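Local coordinates for protein nucleoside-diphosphate-sugar pyrophosphorylase (Vibrio cholerae, PDB 4EVW) that probably transfers a nucleotidyl group from a nucleoside triphosphate to a sugar phosphate, making an activated nucleoside-diphosphate sugar and releasing pyrophosphate, at residues A78-E83 with V91-E96; G86-V91 with E185-Y190. The protein carries 1 engineered substitution. One frame throughout, in Å; residues are numbered along the deposited sequence.

Interactions 1 and 2 belong to one helix, 87-100, and sit on different flanks of it. In interaction 1 the helix leans on the end of strand 75-80, which precedes it in the chain; in interaction 2 its first turns meet helix 180-191, which arrives almost a hundred residues later. The order along the chain alternates: 78-83, 86-91, 91-96, 185-190. V91 is common to both contacts, whose centres lie 11 Å apart, and they touch directly where T92 packs on the ring of Y187 and L80 on T90. The helix is thus wedged between the parallel strands of the N-terminal half and a helix from later in the chain.

Interaction 1: residues A78-E83 with V91-E96; sequences AELHTE and VTLGLE
L80, the last residue of strand 75-80, lays its isobutyl fork against L93, while two positions earlier A78 sits on the bare backbone of G94. From CB the chain of L80 points toward helix 87-100. Its CG lies opposite the carbonyl carbon (chi1 -56°), and with chi2 at -170° CD1 continues outward, straight on from CA. The two methyls then straddle one atom: CD2 comes within 4.0 Å of CB of L93, and CD1 is 4.1 Å from that same CB. CD1 reaches further along the helix to T90, a turn earlier than L93. Leucine suits the place because a branched, flexible apolar end can fill the gap between strand and helix; I52 of the neighbouring strand 49-54 packs beside it. L93 leaves its helix with CG likewise opposite the carbonyl carbon; its CB receives L80 most closely, and the two chains cross at a slant.

Nearer the start of the segment the gap narrows. The CA atoms of A78 and G94 are 5.4 Å apart, a close approach for a strand and a helix. It is met by the smallest residues: the methyl CB of A78 rests 3.8 Å from O and 3.9 Å from CA of G94, which has no side chain to hold the backbones apart. L50 of strand 49-54 adjoins A78 on the sheet. Such packing, a strand followed by the helix that lies across it and its parallel neighbours on the way to strand 109-111, is the beta-alpha-beta crossover, consistent with the Rossmann-like fold of nucleotidyltransferases.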
ATOM      1  N   ALA A  78       8.434   7.838  -9.450  1.00 22.69           N
ATOM      2  CA  ALA A  78       8.344   7.066 -10.675  1.00 21.51           C
ATOM      3  C   ALA A  78       7.042   7.519 -11.308  1.00 23.68           C
ATOM      4  O   ALA A  78       5.968   7.350 -10.732  1.00 26.56           O
ATOM      5  CB  ALA A  78       8.300   5.571 -10.359  1.00 20.66           C
ATOM      6  N   GLU A  79       7.132   8.118 -12.485  1.00 23.25           N
ATOM      7  CA  GLU A  79       5.934   8.605 -13.149  1.00 27.26           C
ATOM      8  C   GLU A  79       5.487   7.637 -14.235  1.00 31.95           C
ATOM      9  O   GLU A  79       6.234   7.356 -15.171  1.00 33.91           O
ATOM     10  CB  GLU A  79       6.197   9.992 -13.742  1.00 27.89           C
ATOM     11  CG  GLU A  79       4.971  10.651 -14.337  1.00 32.94           C
ATOM     12  CD  GLU A  79       5.281  12.005 -14.948  1.00 46.78           C
ATOM     13  OE1 GLU A  79       4.669  13.003 -14.519  1.00 46.75           O
ATOM     14  OE2 GLU A  79       6.137  12.068 -15.856  1.00 52.65           O
ATOM     15  N   LEU A  80       4.272   7.117 -14.095  1.00 24.07           N
ATOM     16  CA  LEU A  80       3.725   6.171 -15.057  1.00 28.84           C
ATOM     17  C   LEU A  80       2.882   6.940 -16.071  1.00 30.51           C
ATOM     18  O   LEU A  80       2.250   7.934 -15.726  1.00 29.62           O
ATOM     19  CB  LEU A  80       2.880   5.124 -14.326  1.00 22.41           C
ATOM     20  CG  LEU A  80       3.636   4.373 -13.217  1.00 24.45           C
ATOM     21  CD1 LEU A  80       2.798   3.199 -12.719  1.00 25.01           C
ATOM     22  CD2 LEU A  80       4.972   3.867 -13.753  1.00 30.42           C
ATOM     23  N   HIS A  81       2.864   6.484 -17.319  1.00 29.60           N
ATOM     24  CA  HIS A  81       2.113   7.193 -18.350  1.00 34.42           C
ATOM     25  C   HIS A  81       0.814   6.529 -18.801  1.00 42.58           C
ATOM     26  O   HIS A  81       0.075   7.092 -19.609  1.00 42.63           O
ATOM     27  CB  HIS A  81       3.036   7.460 -19.537  1.00 48.21           C
ATOM     28  CG  HIS A  81       4.222   8.305 -19.188  1.00 61.36           C
ATOM     29  ND1 HIS A  81       4.156   9.679 -19.082  1.00 66.45           N
ATOM     30  CD2 HIS A  81       5.494   7.966 -18.866  1.00 65.57           C
ATOM     31  CE1 HIS A  81       5.334  10.149 -18.712  1.00 66.60           C
ATOM     32  NE2 HIS A  81       6.165   9.130 -18.574  1.00 67.78           N
ATOM     33  N   THR A  82       0.537   5.337 -18.282  1.00 39.26           N
ATOM     34  CA  THR A  82      -0.705   4.641 -18.609  1.00 38.61           C
ATOM     35  C   THR A  82      -1.341   4.209 -17.298  1.00 34.31           C
ATOM     36  O   THR A  82      -0.666   4.124 -16.274  1.00 35.43           O
ATOM     37  CB  THR A  82      -0.481   3.357 -19.457  1.00 64.26           C
ATOM     38  OG1 THR A  82       0.031   2.313 -18.623  1.00 66.90           O
ATOM     39  CG2 THR A  82       0.491   3.615 -20.593  1.00 64.19           C
ATOM     40  N   GLU A  83      -2.642   3.953 -17.326  1.00 35.92           N
ATOM     41  CA  GLU A  83      -3.336   3.487 -16.136  1.00 38.72           C
ATOM     42  C   GLU A  83      -2.857   2.051 -15.948  1.00 32.06           C
ATOM     43  O   GLU A  83      -2.462   1.403 -16.918  1.00 34.38           O
ATOM     44  CB  GLU A  83      -4.847   3.477 -16.367  1.00 44.35           C
ATOM     45  CG  GLU A  83      -5.464   4.826 -16.671  1.00 59.14           C
ATOM     46  CD  GLU A  83      -6.935   4.713 -17.025  1.00 68.87           C
ATOM     47  OE1 GLU A  83      -7.599   3.785 -16.516  1.00 72.30           O
ATOM     48  OE2 GLU A  83      -7.432   5.559 -17.799  1.00 75.99           O
ATOM     49  N   VAL A  91       3.070  -0.945  -8.367  1.00 18.41           N
ATOM     50  CA  VAL A  91       4.303  -1.166  -7.622  1.00 16.19           C
ATOM     51  C   VAL A  91       5.387  -1.776  -8.512  1.00 22.53           C
ATOM     52  O   VAL A  91       6.525  -1.302  -8.527  1.00 19.43           O
ATOM     53  CB  VAL A  91       4.044  -2.078  -6.408  1.00 18.83           C
ATOM     54  CG1 VAL A  91       5.369  -2.547  -5.811  1.00 18.64           C
ATOM     55  CG2 VAL A  91       3.224  -1.308  -5.352  1.00 19.61           C
ATOM     56  N   THR A  92       5.039  -2.818  -9.264  1.00 18.12           N
ATOM     57  CA  THR A  92       6.022  -3.450 -10.148  1.00 19.18           C
ATOM     58  C   THR A  92       6.575  -2.467 -11.186  1.00 20.74           C
ATOM     59  O   THR A  92       7.786  -2.405 -11.409  1.00 19.79           O
ATOM     60  CB  THR A  92       5.409  -4.676 -10.868  1.00 20.22           C
ATOM     61  OG1 THR A  92       5.093  -5.682  -9.896  1.00 20.19           O
ATOM     62  CG2 THR A  92       6.388  -5.250 -11.888  1.00 22.30           C
ATOM     63  N   LEU A  93       5.700  -1.694 -11.821  1.00 18.64           N
ATOM     64  CA  LEU A  93       6.149  -0.726 -12.820  1.00 17.70           C
ATOM     65  C   LEU A  93       6.976   0.389 -12.171  1.00 18.42           C
ATOM     66  O   LEU A  93       7.914   0.913 -12.777  1.00 18.70           O
ATOM     67  CB  LEU A  93       4.947  -0.139 -13.569  1.00 20.23           C
ATOM     68  CG  LEU A  93       4.207  -1.132 -14.471  1.00 23.42           C
ATOM     69  CD1 LEU A  93       3.052  -0.425 -15.179  1.00 28.46           C
ATOM     70  CD2 LEU A  93       5.178  -1.714 -15.490  1.00 30.20           C
ATOM     71  N   GLY A  94       6.629   0.741 -10.935  1.00 17.99           N
ATOM     72  CA  GLY A  94       7.372   1.768 -10.219  1.00 19.87           C
ATOM     73  C   GLY A  94       8.780   1.303  -9.876  1.00 20.26           C
ATOM     74  O   GLY A  94       9.743   2.068  -9.976  1.00 18.74           O
ATOM     75  N   LEU A  95       8.910   0.045  -9.464  1.00 21.21           N
ATOM     76  CA  LEU A  95      10.218  -0.503  -9.128  1.00 19.56           C
ATOM     77  C   LEU A  95      11.060  -0.628 -10.389  1.00 19.93           C
ATOM     78  O   LEU A  95      12.277  -0.453 -10.357  1.00 20.29           O
ATOM     79  CB  LEU A  95      10.073  -1.867  -8.454  1.00 21.35           C
ATOM     80  CG  LEU A  95       9.482  -1.798  -7.043  1.00 20.44           C
ATOM     81  CD1 LEU A  95       9.165  -3.201  -6.566  1.00 22.37           C
ATOM     82  CD2 LEU A  95      10.474  -1.109  -6.095  1.00 22.56           C
ATOM     83  N   GLU A  96      10.411  -0.934 -11.507  1.00 18.07           N
ATOM     84  CA  GLU A  96      11.143  -1.041 -12.759  1.00 20.83           C
ATOM     85  C   GLU A  96      11.632   0.349 -13.173  1.00 21.54           C
ATOM     86  O   GLU A  96      12.756   0.502 -13.652  1.00 22.43           O
ATOM     87  CB  GLU A  96      10.257  -1.682 -13.832  1.00 26.20           C
ATOM     88  CG  GLU A  96      10.101  -3.189 -13.621  1.00 29.25           C
ATOM     89  CD  GLU A  96       9.127  -3.846 -14.591  1.00 37.52           C
ATOM     90  OE1 GLU A  96       8.478  -3.126 -15.379  1.00 42.18           O
ATOM     91  OE2 GLU A  96       9.010  -5.093 -14.553  1.00 35.52           O
TER

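Interaction 2: residues G86-V91 with E185-Y190; sequences GQAETV and EAYREY
Two helices of what is probably a nucleotidyltransferase domain pack here, the opening turns of 87-100 against 180-191, and a single aromatic ring, that of Y187, spans the gap to A88 and E89. The CA atoms of A88 and Y187 are 7.4 Å apart, a spacing made possible by the small side chain of alanine. Y187 swings its ring away from its own backbone N (chi1 -178°), which carries the phenol across to the other helix. There CE1 lies 3.5 Å from O of A88, approached obliquely, and 4.1 Å from CB of A88. Further out, CZ stands 4.0 Å from CA of E89, and the hydroxyl lies alongside the stem of E89, with OH 3.4 Å from both CB and CG. E89 also turns CG away from its backbone N and runs extended beyond it, which carries the carboxylate past the phenol oxygen, the carboxylate and ring planes 31° apart. Its OE1 is engaged by the backbone N of R85, which anchors the acid at the start of the helix.

The carbonyl of A88 is no idle neighbour of the ring: the hydroxyls of Y183 and T92 both hydrogen-bond to it, so a backbone oxygen in a buried contact is well supplied with partners. Between the two segments the contact itself is van der Waals packing: tyrosine supplies a flat, rigid spacer against alanine and the methylenes of a glutamate, held by dispersion, while the polarity of the A88 oxygen is met by those two hydroxyls.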
ATOM      1  N   GLY A  86      -4.024  -2.174 -11.316  1.00 25.14           N
ATOM      2  CA  GLY A  86      -4.165  -2.210  -9.871  1.00 26.35           C
ATOM      3  C   GLY A  86      -2.856  -1.937  -9.155  1.00 20.37           C
ATOM      4  O   GLY A  86      -1.799  -1.898  -9.780  1.00 21.42           O
ATOM      5  N   GLN A  87      -2.921  -1.762  -7.841  1.00 18.05           N
ATOM      6  CA  GLN A  87      -1.726  -1.456  -7.054  1.00 19.80           C
ATOM      7  C   GLN A  87      -0.537  -2.386  -7.236  1.00 20.48           C
ATOM      8  O   GLN A  87       0.606  -1.936  -7.187  1.00 20.93           O
ATOM      9  CB  GLN A  87      -2.065  -1.389  -5.564  1.00 25.47           C
ATOM     10  CG  GLN A  87      -2.920  -0.202  -5.168  1.00 43.64           C
ATOM     11  CD  GLN A  87      -3.085  -0.100  -3.664  1.00 58.47           C
ATOM     12  OE1 GLN A  87      -2.784  -1.044  -2.930  1.00 57.59           O
ATOM     13  NE2 GLN A  87      -3.570   1.045  -3.197  1.00 63.62           N
ATOM     14  N   ALA A  88      -0.786  -3.680  -7.429  1.00 17.83           N
ATOM     15  CA  ALA A  88       0.325  -4.607  -7.594  1.00 17.85           C
ATOM     16  C   ALA A  88       1.097  -4.285  -8.867  1.00 18.82           C
ATOM     17  O   ALA A  88       2.325  -4.351  -8.882  1.00 18.35           O
ATOM     18  CB  ALA A  88      -0.178  -6.056  -7.621  1.00 17.97           C
ATOM     19  N   GLU A  89       0.388  -3.945  -9.943  1.00 16.86           N
ATOM     20  CA  GLU A  89       1.088  -3.617 -11.176  1.00 17.55           C
ATOM     21  C   GLU A  89       1.782  -2.263 -11.017  1.00 20.01           C
ATOM     22  O   GLU A  89       2.900  -2.070 -11.487  1.00 20.30           O
ATOM     23  CB  GLU A  89       0.130  -3.573 -12.379  1.00 15.94           C
ATOM     24  CG  GLU A  89       0.866  -3.249 -13.679  1.00 19.88           C
ATOM     25  CD  GLU A  89      -0.008  -3.340 -14.924  1.00 30.57           C
ATOM     26  OE1 GLU A  89      -1.211  -3.012 -14.854  1.00 31.50           O
ATOM     27  OE2 GLU A  89       0.529  -3.722 -15.983  1.00 32.29           O
ATOM     28  N   THR A  90       1.114  -1.325 -10.353  1.00 16.78           N
ATOM     29  CA  THR A  90       1.697  -0.004 -10.135  1.00 17.13           C
ATOM     30  C   THR A  90       3.041  -0.145  -9.428  1.00 17.22           C
ATOM     31  O   THR A  90       4.038   0.455  -9.840  1.00 16.77           O
ATOM     32  CB  THR A  90       0.761   0.870  -9.289  1.00 18.74           C
ATOM     33  OG1 THR A  90      -0.485   1.026  -9.984  1.00 20.39           O
ATOM     34  CG2 THR A  90       1.385   2.247  -9.041  1.00 19.71           C
ATOM     35  N   VAL A  91       3.070  -0.945  -8.367  1.00 18.41           N
ATOM     36  CA  VAL A  91       4.303  -1.166  -7.622  1.00 16.19           C
ATOM     37  C   VAL A  91       5.387  -1.776  -8.512  1.00 22.53           C
ATOM     38  O   VAL A  91       6.525  -1.302  -8.527  1.00 19.43           O
ATOM     39  CB  VAL A  91       4.044  -2.078  -6.408  1.00 18.83           C
ATOM     40  CG1 VAL A  91       5.369  -2.547  -5.811  1.00 18.64           C
ATOM     41  CG2 VAL A  91       3.224  -1.308  -5.352  1.00 19.61           C
ATOM     42  N   GLU A 185       9.045 -11.634  -7.657  1.00 19.34           N
ATOM     43  CA  GLU A 185       8.867 -13.031  -8.039  1.00 23.13           C
ATOM     44  C   GLU A 185       7.409 -13.451  -7.827  1.00 20.33           C
ATOM     45  O   GLU A 185       6.832 -14.151  -8.657  1.00 23.95           O
ATOM     46  CB  GLU A 185       9.793 -13.922  -7.217  1.00 26.53           C
ATOM     47  CG  GLU A 185       9.724 -15.386  -7.592  1.00 44.55           C
ATOM     48  CD  GLU A 185      10.172 -15.659  -9.018  1.00 63.82           C
ATOM     49  OE1 GLU A 185      10.800 -14.776  -9.642  1.00 72.27           O
ATOM     50  OE2 GLU A 185       9.895 -16.774  -9.512  1.00 67.90           O
ATOM     51  N   ALA A 186       6.803 -13.020  -6.722  1.00 19.41           N
ATOM     52  CA  ALA A 186       5.405 -13.358  -6.467  1.00 21.85           C
ATOM     53  C   ALA A 186       4.530 -12.730  -7.550  1.00 21.13           C
ATOM     54  O   ALA A 186       3.566 -13.342  -8.024  1.00 19.46           O
ATOM     55  CB  ALA A 186       4.982 -12.856  -5.103  1.00 20.39           C
ATOM     56  N   TYR A 187       4.867 -11.505  -7.938  1.00 17.89           N
ATOM     57  CA  TYR A 187       4.126 -10.802  -8.977  1.00 20.95           C
ATOM     58  C   TYR A 187       4.209 -11.560 -10.292  1.00 17.68           C
ATOM     59  O   TYR A 187       3.206 -11.758 -10.974  1.00 19.47           O
ATOM     60  CB  TYR A 187       4.691  -9.402  -9.200  1.00 17.06           C
ATOM     61  CG  TYR A 187       3.906  -8.633 -10.236  1.00 20.28           C
ATOM     62  CD1 TYR A 187       2.729  -7.969  -9.890  1.00 19.73           C
ATOM     63  CD2 TYR A 187       4.328  -8.582 -11.563  1.00 21.92           C
ATOM     64  CE1 TYR A 187       1.988  -7.270 -10.843  1.00 18.17           C
ATOM     65  CE2 TYR A 187       3.597  -7.890 -12.527  1.00 23.40           C
ATOM     66  CZ  TYR A 187       2.432  -7.231 -12.157  1.00 22.82           C
ATOM     67  OH  TYR A 187       1.717  -6.524 -13.097  1.00 22.43           O
ATOM     68  N   ARG A 188       5.394 -11.980 -10.637  1.00 21.26           N
ATOM     69  CA  ARG A 188       5.614 -12.703 -11.892  0.50 20.56           C
ATOM     70  C   ARG A 188       4.812 -13.967 -11.896  1.00 22.05           C
ATOM     71  O   ARG A 188       4.175 -14.259 -12.839  1.00 20.63           O
ATOM     72  CB  ARG A 188       7.079 -13.063 -12.065  0.50 20.44           C
ATOM     73  CG  ARG A 188       7.909 -11.900 -12.491  0.50 18.78           C
ATOM     74  CD  ARG A 188       9.235 -12.396 -12.995  0.50 22.87           C
ATOM     75  NE  ARG A 188      10.133 -12.717 -11.894  0.50 27.68           N
ATOM     76  CZ  ARG A 188      10.907 -11.823 -11.290  0.50 25.63           C
ATOM     77  NH1 ARG A 188      10.893 -10.556 -11.686  0.50 27.31           N
ATOM     78  NH2 ARG A 188      11.692 -12.197 -10.292  0.50 25.88           N
ATOM     79  N   GLU A 189       4.826 -14.713 -10.827  1.00 20.25           N
ATOM     80  CA  GLU A 189       4.063 -15.947 -10.737  1.00 24.20           C
ATOM     81  C   GLU A 189       2.572 -15.652 -10.835  1.00 21.58           C
ATOM     82  O   GLU A 189       1.840 -16.324 -11.563  1.00 22.14           O
ATOM     83  CB  GLU A 189       4.373 -16.648  -9.420  1.00 28.32           C
ATOM     84  CG  GLU A 189       5.774 -17.225  -9.353  1.00 35.20           C
ATOM     85  CD  GLU A 189       5.934 -18.462 -10.223  1.00 53.64           C
ATOM     86  OE1 GLU A 189       4.908 -19.020 -10.668  1.00 52.72           O
ATOM     87  OE2 GLU A 189       7.088 -18.885 -10.448  1.00 64.09           O
ATOM     88  N   TYR A 190       2.125 -14.636 -10.109  1.00 23.04           N
ATOM     89  CA  TYR A 190       0.719 -14.270 -10.109  1.00 23.34           C
ATOM     90  C   TYR A 190       0.175 -13.919 -11.490  1.00 22.35           C
ATOM     91  O   TYR A 190      -0.902 -14.381 -11.861  1.00 20.08           O
ATOM     92  CB  TYR A 190       0.480 -13.107  -9.149  1.00 19.65           C
ATOM     93  CG  TYR A 190      -0.977 -12.852  -8.858  1.00 20.14           C
ATOM     94  CD1 TYR A 190      -1.644 -11.772  -9.429  1.00 24.58           C
ATOM     95  CD2 TYR A 190      -1.690 -13.696  -8.008  1.00 25.17           C
ATOM     96  CE1 TYR A 190      -2.996 -11.534  -9.159  1.00 28.66           C
ATOM     97  CE2 TYR A 190      -3.040 -13.471  -7.733  1.00 28.62           C
ATOM     98  CZ  TYR A 190      -3.685 -12.389  -8.311  1.00 30.37           C
ATOM     99  OH  TYR A 190      -5.017 -12.164  -8.042  1.00 29.25           O
TER